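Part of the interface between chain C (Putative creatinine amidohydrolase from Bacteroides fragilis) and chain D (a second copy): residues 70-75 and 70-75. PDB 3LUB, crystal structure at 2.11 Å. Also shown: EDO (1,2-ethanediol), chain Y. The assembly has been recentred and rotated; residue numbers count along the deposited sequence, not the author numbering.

Chain C 70-75: PPVPFG
Chain D (70-75) PPVPFG

Both stretches are loop, without helix or strand, and their CA 71 to CA 74 vectors lie 90° apart. The nearest CA atoms, those of Pro C73 and Pro D70, are 7.8 Å apart. No hydrogen bond crosses; the side-chain pairs that meet are apolar, and 279 Å² is buried in all. The valine methyls, proline rings and phenyl edges have no polar groups to pair and so pack by van der Waals contact.

Along chain D, Pro D70 (phi/psi -61/144) and Pro D71 (-67/147) run extended with C-gamma exo rings. The CA-to-CB bond of Pro D70 points toward chain C, that of Pro D71 away; the carbonyl O of Pro D71 is 4.5 Å from CG of Pro C73, a loose contact. The CA-to-CB bond of Val D72 (-94/116, chi1 t) points sideways; CG1 lies 4.0 Å from CZ of Phe C74, at the ring edge. At Pro D73 the backbone turns (-87/21) and the ring is C-gamma endo; its CD lies 4.5 Å from CD of Pro C73. Phe D74 (-113/97, chi1 m, chi2 -65°) meets its counterpart edge to edge, CE2 of Phe D74 to CE2 of Phe C74 at 4.0 Å, while its CZ is 4.1 Å from CG1 of Val C72. Gly D75 (-103/158) makes no contact with the chain C stretch.

Chain C repeats these conformations closely, with Phe C74 at -120/94, chi1 m and chi2 -66°. Ethanediol O1 donates a hydrogen bond to O of Pro C70 (3.0 Å).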

# COMPACT_ATOMS: atom_id res chain seq x y z
N PRO C 70 24.00 11.58 -0.97
CA PRO C 70 24.07 11.28 -2.38
C PRO C 70 22.75 11.61 -3.08
O PRO C 70 21.69 11.46 -2.50
CB PRO C 70 24.39 9.76 -2.41
CG PRO C 70 24.79 9.43 -1.03
CD PRO C 70 24.09 10.37 -0.15
N PRO C 71 22.83 12.04 -4.33
CA PRO C 71 21.61 12.41 -5.02
C PRO C 71 20.65 11.26 -5.30
O PRO C 71 21.07 10.16 -5.61
CB PRO C 71 22.11 13.04 -6.31
CG PRO C 71 23.59 13.13 -6.21
CD PRO C 71 24.04 12.25 -5.15
N VAL C 72 19.37 11.56 -5.24
CA VAL C 72 18.34 10.58 -5.56
C VAL C 72 18.09 10.69 -7.07
O VAL C 72 17.68 11.72 -7.53
CB VAL C 72 17.04 10.81 -4.75
CG1 VAL C 72 16.08 9.65 -4.95
CG2 VAL C 72 17.33 10.99 -3.26
N PRO C 73 18.36 9.63 -7.85
CA PRO C 73 18.14 9.72 -9.31
C PRO C 73 16.75 9.36 -9.82
O PRO C 73 16.63 8.95 -10.99
CB PRO C 73 19.16 8.73 -9.88
CG PRO C 73 19.26 7.66 -8.81
CD PRO C 73 18.94 8.34 -7.46
N PHE C 74 15.72 9.52 -9.00
CA PHE C 74 14.38 8.99 -9.32
C PHE C 74 13.38 10.14 -9.38
O PHE C 74 12.84 10.54 -8.37
CB PHE C 74 13.96 7.93 -8.28
CG PHE C 74 14.82 6.71 -8.30
CD1 PHE C 74 14.83 5.86 -9.39
CD2 PHE C 74 15.66 6.42 -7.25
CE1 PHE C 74 15.68 4.77 -9.43
CE2 PHE C 74 16.50 5.33 -7.28
CZ PHE C 74 16.51 4.50 -8.35
N GLY C 75 13.15 10.66 -10.58
CA GLY C 75 12.28 11.81 -10.76
C GLY C 75 10.93 11.41 -11.33
O GLY C 75 10.75 10.29 -11.76
N PRO D 70 22.55 4.12 -13.72
CA PRO D 70 23.12 4.67 -12.47
C PRO D 70 22.87 3.76 -11.27
O PRO D 70 21.83 3.13 -11.21
CB PRO D 70 22.38 5.99 -12.28
CG PRO D 70 21.87 6.37 -13.66
CD PRO D 70 21.53 5.01 -14.29
N PRO D 71 23.83 3.67 -10.34
CA PRO D 71 23.63 2.78 -9.21
C PRO D 71 22.50 3.23 -8.28
O PRO D 71 22.25 4.42 -8.16
CB PRO D 71 24.99 2.83 -8.49
CG PRO D 71 25.90 3.27 -9.47
CD PRO D 71 25.16 4.27 -10.30
N VAL D 72 21.81 2.27 -7.67
CA VAL D 72 20.74 2.56 -6.73
C VAL D 72 21.34 2.56 -5.35
O VAL D 72 21.87 1.55 -4.92
CB VAL D 72 19.57 1.55 -6.81
CG1 VAL D 72 18.44 2.02 -5.89
CG2 VAL D 72 19.07 1.40 -8.24
N PRO D 73 21.33 3.71 -4.67
CA PRO D 73 22.04 3.78 -3.38
C PRO D 73 21.24 3.35 -2.15
O PRO D 73 21.60 3.73 -1.04
CB PRO D 73 22.41 5.28 -3.30
CG PRO D 73 21.26 5.99 -4.03
CD PRO D 73 20.76 5.01 -5.08
N PHE D 74 20.18 2.57 -2.33
CA PHE D 74 19.20 2.24 -1.27
C PHE D 74 19.25 0.76 -0.89
O PHE D 74 18.65 -0.09 -1.56
CB PHE D 74 17.79 2.64 -1.71
CG PHE D 74 17.65 4.09 -1.93
CD1 PHE D 74 17.78 4.98 -0.85
CD2 PHE D 74 17.44 4.60 -3.19
CE1 PHE D 74 17.69 6.35 -1.05
CE2 PHE D 74 17.33 5.96 -3.39
CZ PHE D 74 17.48 6.84 -2.32
N GLY D 75 19.99 0.50 0.20
CA GLY D 75 20.25 -0.83 0.71
C GLY D 75 19.39 -1.16 1.93
O GLY D 75 18.88 -0.27 2.59
C1 EDO Y . 20.11 9.03 -0.92
O1 EDO Y . 20.51 10.11 -0.07
C2 EDO Y . 21.29 8.08 -1.06
O2 EDO Y . 21.67 7.54 0.19